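Local coordinates for protein D-glycero-D-manno-heptose 1-phosphate kinase (Bacteroides thetaiotaomicron, PDB 3K85) that probably transfers a phosphate group from ATP to a sugar, most likely a heptose phosphate, as a kinase of the GHMP family, at residues 40-45 and 102-107; 198-203 and 314-319; 168-173 and 180-185. One frame throughout, in Å; residues are numbered along the deposited sequence.

Interaction 1: 40-45 and 102-107; sequences YAYCTI and TTYNDA
The torsions of Y42 and Y104 set their rings against one another: CG of Y42 lies anti to the carbonyl carbon (chi1 -48°), while CG of Y104 sits between the backbone N and the carbonyl carbon (chi1 77°); from there the ring lies over one face of Y42. The planes are only 20° apart, but the rings are strongly offset, with little of one above the other. CE1 of Y104 lies 3.3 Å from CD2 of Y42, and the Y104 hydroxyl rests above the centre of the Y42 ring, whose opposite face is met near its rim by CB of Y40. A flat residue suits this place, since both its faces are used. At the ring's far end the Y42 hydroxyl donates to the syn lone pair of D106 OD2, with 2.8 Å from OH to OD2. The same oxygen receives the backbone N of Y40 on its anti side at 3.0 Å, so two bonds grip OD2.

The strands 39-47 and 99-105 run antiparallel in the mixed sheet, probably that of the N-terminal GHMP domain. Y42 N bonds to Y104 O at 2.9 Å, whereas the return bond from Y104 N is weak; D106 N to Y40 O, 3.0 Å, continues the pairing past the strand end. T44 and T102 lie side by side. A41, C43, T103 and N105 occupy the other face, where helix 115-131 packs and the short A41 fits beneath it. N105 ND2 is buried with no partner in the model, but N105 OD1 accepts from A107 N at 2.9 Å, an Asx turn where the strand stops.

Interaction 2: 198-203 and 314-319; sequences SMVLYF and EVVRAL
V200 and V316 make the tightest meeting here, CG1 of the first lying 3.6 Å from CG2 of the second as the two side chains cross obliquely. The other branch of V200 is used as well: its CG2 stands 4.0 Å from V315 CG1. CG1 of V200, anti to the backbone N (chi1 -170°), faces V316 and, at greater distance, L319; CG2 lies by V315 and V316. Two residues along the strand, Y202 meets L319. CD1 of L319 is 4.0 Å from Y202 CB, and CB of L319 lies 4.3 Å above the ring plane of Y202, over its centre. The leucine thus covers one face of the ring. Branched and aromatic side chains suit such a buried, mainly apolar seam.

Strand 199-202 and helix 314-319 run almost parallel, 13° apart, with 9.4 Å between their axes. Strand alternation sends V200 and Y202 to the helix, and the helical repeat brings V315, V316 and L319 to the facing side. Strand 303-306 pairs with 199-202 on one side and the chain at 325-327 on the other, so helix 309-320 probably forms the connection of a split beta-alpha-beta unit, consistent with the ferredoxin-like fold of GHMP C-terminal domains.

A second shell fixes these parts. Backbone bonds join V200 to F305 and Y202 to I303, and F305 also packs against L319. K312 NZ reaches M199 O, tying helix to strand, while the Y202 hydroxyl has a weak bond with G324 N. On the strand's other face, selenomethionine M199 and L201 touch L12 of strand 4-15.

Interaction 3: 168-173 and 180-185; sequences GFNYME and VIVNPL
E173, Y171 and N183 give up the most surface here, and the amide of N183 joins the other two. Its ND2 donates to Y171 O at 3.1 Å and to E173 OE1 at 3.0 Å, both acceptors lying close to the amide plane, so the two N-H groups hold the amide's rotation. N183 N reaches the same Y171 O at 3.0 Å from the opposite face of the carbonyl plane. CG of N183 is anti to the carbonyl carbon (chi1 -65°), and the side chain runs alongside that of Y171, ND2 meeting the ring at its edge. An asparagine suits the place because its OD1 simultaneously accepts from K243 of the second subunit. An alanine here would probably leave E173 OE1 and K243 of the second subunit each without an amide partner and Y171 O with one donor instead of two. E173, extended beyond CG, also bonds through its backbone N to I181 O at 2.8 Å.

The contact is the antiparallel hairpin 169-175 and 179-185. L244 and L247 of the second subunit pack on I181, N183 and P184. Within the chain, strand 30-37 pairs with 169-175, Y162 of helix 159-166 packs on the face bearing M172, a selenomethionine, and V182, and helix 230-246 covers the other face, K243 of the same chain making a cation-pi contact with the Y171 ring.

How the interactions relate
Interactions 1 and 3 belong to the same mixed sheet but lie on opposite sides of the chain's centre, with their own centres 25 Å apart and nearest atoms about 9 Å apart. Strands 4-15 and 30-37 connect them: 4-15 pairs with 39-47 and with 30-37, and 30-37 with 169-175. Interaction 2 packs a helix on a separate small antiparallel sheet, its centre 27 Å from that of interaction 1 and 28 Å from that of interaction 3; strand 4-15 also runs past that sheet. None of the three touches another. The second subunit reaches interaction 3 alone. No nucleotide or sugar is among the partners described, and these contacts do not locate the active site.

Interaction 1: 40-45 and 102-107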
# COMPACT_ATOMS: atom_id res chain seq x y z
N TYR A 40 -19.63 -6.50 -8.29
CA TYR A 40 -20.01 -5.12 -8.02
C TYR A 40 -21.47 -4.75 -7.78
O TYR A 40 -22.38 -5.58 -7.83
CB TYR A 40 -19.52 -4.26 -9.18
CG TYR A 40 -18.07 -4.44 -9.56
CD1 TYR A 40 -17.08 -3.58 -9.05
CD2 TYR A 40 -17.68 -5.43 -10.48
CE1 TYR A 40 -15.75 -3.69 -9.46
CE2 TYR A 40 -16.34 -5.55 -10.89
CZ TYR A 40 -15.38 -4.67 -10.37
OH TYR A 40 -14.07 -4.74 -10.79
N ALA A 41 -21.65 -3.45 -7.53
CA ALA A 41 -22.94 -2.81 -7.33
C ALA A 41 -22.88 -1.74 -8.42
O ALA A 41 -21.86 -1.06 -8.56
CB ALA A 41 -23.01 -2.14 -5.95
N TYR A 42 -23.93 -1.59 -9.20
CA TYR A 42 -23.89 -0.59 -10.26
C TYR A 42 -25.03 0.35 -10.05
O TYR A 42 -26.02 0.01 -9.43
CB TYR A 42 -24.02 -1.23 -11.64
CG TYR A 42 -23.13 -2.43 -11.87
CD1 TYR A 42 -22.03 -2.37 -12.74
CD2 TYR A 42 -23.40 -3.64 -11.24
CE1 TYR A 42 -21.22 -3.51 -12.97
CE2 TYR A 42 -22.61 -4.77 -11.46
CZ TYR A 42 -21.53 -4.70 -12.32
OH TYR A 42 -20.75 -5.83 -12.48
N CYS A 43 -24.89 1.55 -10.59
CA CYS A 43 -25.93 2.54 -10.46
C CYS A 43 -25.76 3.56 -11.56
O CYS A 43 -24.64 3.94 -11.88
CB CYS A 43 -25.84 3.23 -9.09
SG CYS A 43 -26.86 4.73 -8.94
N THR A 44 -26.85 3.96 -12.19
CA THR A 44 -26.76 4.99 -13.19
C THR A 44 -27.84 5.99 -12.85
O THR A 44 -28.95 5.62 -12.46
CB THR A 44 -26.92 4.47 -14.63
OG1 THR A 44 -27.78 5.35 -15.36
CG2 THR A 44 -27.46 3.06 -14.65
N ILE A 45 -27.48 7.27 -12.95
CA ILE A 45 -28.40 8.34 -12.65
C ILE A 45 -28.44 9.31 -13.82
O ILE A 45 -27.40 9.78 -14.29
CB ILE A 45 -27.98 9.09 -11.35
CG1 ILE A 45 -28.08 8.15 -10.15
CG2 ILE A 45 -28.88 10.31 -11.12
CD1 ILE A 45 -27.70 8.79 -8.83
N THR A 102 -31.21 3.81 -11.75
CA THR A 102 -31.25 2.35 -11.86
C THR A 102 -30.25 1.69 -10.95
O THR A 102 -29.14 2.18 -10.77
CB THR A 102 -30.99 1.93 -13.30
OG1 THR A 102 -31.98 2.55 -14.13
CG2 THR A 102 -31.06 0.42 -13.44
N THR A 103 -30.60 0.54 -10.41
CA THR A 103 -29.71 -0.11 -9.48
C THR A 103 -29.75 -1.63 -9.49
O THR A 103 -30.82 -2.23 -9.55
CB THR A 103 -30.05 0.37 -8.04
OG1 THR A 103 -29.62 1.73 -7.87
CG2 THR A 103 -29.38 -0.47 -7.03
N TYR A 104 -28.57 -2.26 -9.44
CA TYR A 104 -28.49 -3.71 -9.36
C TYR A 104 -27.15 -4.14 -8.78
O TYR A 104 -26.17 -3.42 -8.87
CB TYR A 104 -28.80 -4.38 -10.71
CG TYR A 104 -27.73 -4.37 -11.77
CD1 TYR A 104 -26.74 -5.36 -11.81
CD2 TYR A 104 -27.71 -3.38 -12.76
CE1 TYR A 104 -25.76 -5.37 -12.82
CE2 TYR A 104 -26.73 -3.37 -13.76
CZ TYR A 104 -25.76 -4.37 -13.79
OH TYR A 104 -24.79 -4.35 -14.77
N ASN A 105 -27.15 -5.31 -8.15
CA ASN A 105 -25.98 -5.87 -7.49
C ASN A 105 -25.68 -7.26 -8.04
O ASN A 105 -26.55 -7.89 -8.63
CB ASN A 105 -26.28 -5.95 -5.98
CG ASN A 105 -25.04 -5.97 -5.12
OD1 ASN A 105 -24.30 -6.96 -5.08
ND2 ASN A 105 -24.78 -4.86 -4.42
N ASP A 106 -24.44 -7.72 -7.88
CA ASP A 106 -24.04 -9.05 -8.36
C ASP A 106 -24.15 -10.08 -7.24
O ASP A 106 -23.80 -11.24 -7.43
CB ASP A 106 -22.60 -9.05 -8.90
CG ASP A 106 -22.46 -8.32 -10.22
OD1 ASP A 106 -23.42 -8.34 -11.02
OD2 ASP A 106 -21.38 -7.73 -10.46
N ALA A 107 -24.62 -9.64 -6.08
CA ALA A 107 -24.76 -10.54 -4.94
C ALA A 107 -26.03 -10.24 -4.13
O ALA A 107 -26.37 -9.07 -3.89
CB ALA A 107 -23.54 -10.46 -4.04

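Interaction 2: 198-203 and 314-319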
# COMPACT_ATOMS: atom_id res chain seq x y z
N SER A 198 -5.37 -20.13 -5.25
CA SER A 198 -5.40 -20.88 -4.00
C SER A 198 -6.72 -20.71 -3.26
O SER A 198 -6.87 -21.17 -2.13
CB SER A 198 -4.27 -20.42 -3.07
OG SER A 198 -2.99 -20.67 -3.62
N MSE A 199 -7.70 -20.05 -3.87
CA MSE A 199 -8.97 -19.83 -3.18
C MSE A 199 -10.25 -20.21 -3.89
O MSE A 199 -10.39 -20.05 -5.10
CB MSE A 199 -9.08 -18.38 -2.72
CG MSE A 199 -8.26 -18.06 -1.50
SE MSE A 199 -8.26 -16.16 -1.12
CE MSE A 199 -10.17 -15.84 -1.18
N VAL A 200 -11.20 -20.68 -3.10
CA VAL A 200 -12.50 -21.08 -3.61
C VAL A 200 -13.59 -20.37 -2.80
O VAL A 200 -13.59 -20.40 -1.56
CB VAL A 200 -12.69 -22.60 -3.50
CG1 VAL A 200 -13.94 -23.03 -4.27
CG2 VAL A 200 -11.47 -23.32 -4.04
N LEU A 201 -14.50 -19.70 -3.50
CA LEU A 201 -15.62 -19.00 -2.89
C LEU A 201 -16.86 -19.87 -3.07
O LEU A 201 -17.31 -20.08 -4.20
CB LEU A 201 -15.85 -17.66 -3.59
CG LEU A 201 -15.30 -16.40 -2.92
CD1 LEU A 201 -16.47 -15.50 -2.56
CD2 LEU A 201 -14.49 -16.76 -1.68
N TYR A 202 -17.42 -20.35 -1.97
CA TYR A 202 -18.60 -21.22 -2.06
C TYR A 202 -19.78 -20.81 -1.18
O TYR A 202 -19.67 -20.73 0.04
CB TYR A 202 -18.19 -22.66 -1.75
CG TYR A 202 -19.34 -23.64 -1.79
CD1 TYR A 202 -20.08 -23.83 -2.96
CD2 TYR A 202 -19.70 -24.36 -0.65
CE1 TYR A 202 -21.15 -24.72 -3.00
CE2 TYR A 202 -20.78 -25.26 -0.68
CZ TYR A 202 -21.50 -25.43 -1.85
OH TYR A 202 -22.57 -26.29 -1.88
N PHE A 203 -20.92 -20.57 -1.83
CA PHE A 203 -22.14 -20.20 -1.12
C PHE A 203 -22.99 -21.46 -0.95
O PHE A 203 -22.77 -22.46 -1.64
CB PHE A 203 -22.93 -19.16 -1.90
CG PHE A 203 -22.21 -17.85 -2.09
CD1 PHE A 203 -21.10 -17.76 -2.92
CD2 PHE A 203 -22.67 -16.70 -1.46
CE1 PHE A 203 -20.47 -16.54 -3.14
CE2 PHE A 203 -22.04 -15.47 -1.67
CZ PHE A 203 -20.94 -15.39 -2.51
N GLU A 314 -10.17 -29.83 -8.21
CA GLU A 314 -10.81 -30.95 -7.54
C GLU A 314 -11.80 -30.37 -6.53
O GLU A 314 -13.00 -30.64 -6.61
CB GLU A 314 -9.76 -31.80 -6.83
CG GLU A 314 -9.82 -33.29 -7.16
CD GLU A 314 -9.86 -33.58 -8.66
OE1 GLU A 314 -10.95 -33.49 -9.26
OE2 GLU A 314 -8.80 -33.89 -9.24
N VAL A 315 -11.28 -29.57 -5.61
CA VAL A 315 -12.13 -28.94 -4.60
C VAL A 315 -13.36 -28.31 -5.25
O VAL A 315 -14.49 -28.56 -4.84
CB VAL A 315 -11.34 -27.85 -3.83
CG1 VAL A 315 -12.27 -27.06 -2.92
CG2 VAL A 315 -10.23 -28.49 -3.00
N VAL A 316 -13.13 -27.49 -6.28
CA VAL A 316 -14.23 -26.83 -6.95
C VAL A 316 -15.23 -27.81 -7.55
O VAL A 316 -16.43 -27.58 -7.47
CB VAL A 316 -13.72 -25.89 -8.07
CG1 VAL A 316 -14.86 -25.52 -9.01
CG2 VAL A 316 -13.16 -24.62 -7.45
N ARG A 317 -14.75 -28.89 -8.13
CA ARG A 317 -15.65 -29.87 -8.74
C ARG A 317 -16.52 -30.59 -7.71
O ARG A 317 -17.72 -30.79 -7.92
CB ARG A 317 -14.86 -30.90 -9.55
CG ARG A 317 -14.56 -30.45 -10.96
CD ARG A 317 -13.73 -31.48 -11.71
NE ARG A 317 -13.64 -31.17 -13.14
CZ ARG A 317 -13.00 -31.93 -14.02
NH1 ARG A 317 -12.39 -33.04 -13.62
NH2 ARG A 317 -12.97 -31.58 -15.30
N ALA A 318 -15.91 -30.98 -6.60
CA ALA A 318 -16.61 -31.68 -5.53
C ALA A 318 -17.70 -30.81 -4.94
O ALA A 318 -18.86 -31.24 -4.85
CB ALA A 318 -15.62 -32.09 -4.45
N LEU A 319 -17.35 -29.59 -4.54
CA LEU A 319 -18.32 -28.67 -3.95
C LEU A 319 -19.50 -28.36 -4.88
O LEU A 319 -20.65 -28.34 -4.43
CB LEU A 319 -17.65 -27.36 -3.52
CG LEU A 319 -16.66 -27.40 -2.34
CD1 LEU A 319 -16.10 -26.00 -2.10
CD2 LEU A 319 -17.36 -27.91 -1.09

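Interaction 3: 168-173 and 180-185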
# COMPACT_ATOMS: atom_id res chain seq x y z
N GLY A 168 -8.96 -2.47 -3.36
CA GLY A 168 -7.69 -3.17 -3.20
C GLY A 168 -7.53 -3.96 -1.90
O GLY A 168 -8.52 -4.32 -1.27
N PHE A 169 -6.28 -4.25 -1.53
CA PHE A 169 -5.98 -4.94 -0.27
C PHE A 169 -5.70 -3.83 0.77
O PHE A 169 -4.73 -3.06 0.64
CB PHE A 169 -4.73 -5.82 -0.40
CG PHE A 169 -4.98 -7.12 -1.10
CD1 PHE A 169 -4.97 -8.32 -0.40
CD2 PHE A 169 -5.24 -7.15 -2.47
CE1 PHE A 169 -5.23 -9.53 -1.05
CE2 PHE A 169 -5.49 -8.35 -3.13
CZ PHE A 169 -5.49 -9.54 -2.42
N ASN A 170 -6.55 -3.74 1.79
CA ASN A 170 -6.41 -2.72 2.82
C ASN A 170 -6.21 -3.32 4.22
O ASN A 170 -6.70 -4.41 4.52
CB ASN A 170 -7.64 -1.80 2.80
CG ASN A 170 -7.71 -0.92 1.56
OD1 ASN A 170 -8.73 -0.85 0.87
ND2 ASN A 170 -6.61 -0.22 1.27
N TYR A 171 -5.45 -2.61 5.05
CA TYR A 171 -5.22 -3.00 6.44
C TYR A 171 -5.76 -1.77 7.14
O TYR A 171 -5.15 -0.70 7.10
CB TYR A 171 -3.73 -3.15 6.71
CG TYR A 171 -3.38 -3.56 8.13
CD1 TYR A 171 -3.51 -4.88 8.55
CD2 TYR A 171 -2.84 -2.63 9.03
CE1 TYR A 171 -3.11 -5.28 9.82
CE2 TYR A 171 -2.44 -3.02 10.31
CZ TYR A 171 -2.58 -4.35 10.69
OH TYR A 171 -2.20 -4.75 11.95
N MSE A 172 -6.93 -1.92 7.73
CA MSE A 172 -7.61 -0.82 8.39
C MSE A 172 -7.48 -0.83 9.90
O MSE A 172 -7.57 -1.88 10.54
CB MSE A 172 -9.09 -0.83 8.01
CG MSE A 172 -9.34 -1.19 6.56
SE MSE A 172 -11.19 -1.09 6.00
CE MSE A 172 -10.91 -0.28 4.24
N GLU A 173 -7.26 0.35 10.45
CA GLU A 173 -7.13 0.50 11.89
C GLU A 173 -8.35 1.27 12.36
O GLU A 173 -8.53 2.44 12.01
CB GLU A 173 -5.85 1.26 12.22
CG GLU A 173 -4.59 0.43 12.02
CD GLU A 173 -3.30 1.24 12.13
OE1 GLU A 173 -2.91 1.89 11.14
OE2 GLU A 173 -2.68 1.23 13.22
N VAL A 180 -10.28 6.33 12.18
CA VAL A 180 -10.00 5.25 11.24
C VAL A 180 -8.84 5.55 10.32
O VAL A 180 -8.75 6.65 9.77
CB VAL A 180 -11.23 4.93 10.37
CG1 VAL A 180 -11.68 6.16 9.63
CG2 VAL A 180 -10.89 3.81 9.40
N ILE A 181 -7.96 4.58 10.15
CA ILE A 181 -6.81 4.73 9.27
C ILE A 181 -6.81 3.59 8.26
O ILE A 181 -6.87 2.42 8.63
CB ILE A 181 -5.47 4.67 10.04
CG1 ILE A 181 -5.50 5.62 11.24
CG2 ILE A 181 -4.32 5.04 9.12
CD1 ILE A 181 -5.95 7.03 10.90
N VAL A 182 -6.75 3.94 6.99
CA VAL A 182 -6.71 2.92 5.95
C VAL A 182 -5.31 2.88 5.34
O VAL A 182 -4.84 3.87 4.77
CB VAL A 182 -7.73 3.21 4.83
CG1 VAL A 182 -7.65 2.15 3.75
CG2 VAL A 182 -9.13 3.27 5.42
N ASN A 183 -4.62 1.76 5.51
CA ASN A 183 -3.29 1.58 4.94
C ASN A 183 -3.50 0.85 3.61
O ASN A 183 -3.63 -0.37 3.58
CB ASN A 183 -2.42 0.74 5.88
CG ASN A 183 -2.14 1.43 7.19
OD1 ASN A 183 -1.28 2.29 7.29
ND2 ASN A 183 -2.91 1.07 8.22
N PRO A 184 -3.57 1.60 2.49
CA PRO A 184 -3.76 0.98 1.17
C PRO A 184 -2.51 0.20 0.82
O PRO A 184 -1.46 0.80 0.59
CB PRO A 184 -3.94 2.18 0.24
CG PRO A 184 -4.34 3.31 1.16
CD PRO A 184 -3.49 3.06 2.38
N LEU A 185 -2.60 -1.12 0.76
CA LEU A 185 -1.42 -1.94 0.45
C LEU A 185 -1.20 -2.29 -1.02
O LEU A 185 -2.11 -2.81 -1.67
CB LEU A 185 -1.47 -3.25 1.25
CG LEU A 185 -1.62 -3.24 2.77
CD1 LEU A 185 -1.71 -4.69 3.26
CD2 LEU A 185 -0.43 -2.54 3.42
O HOH W 1 -4.28 -3.48 -3.10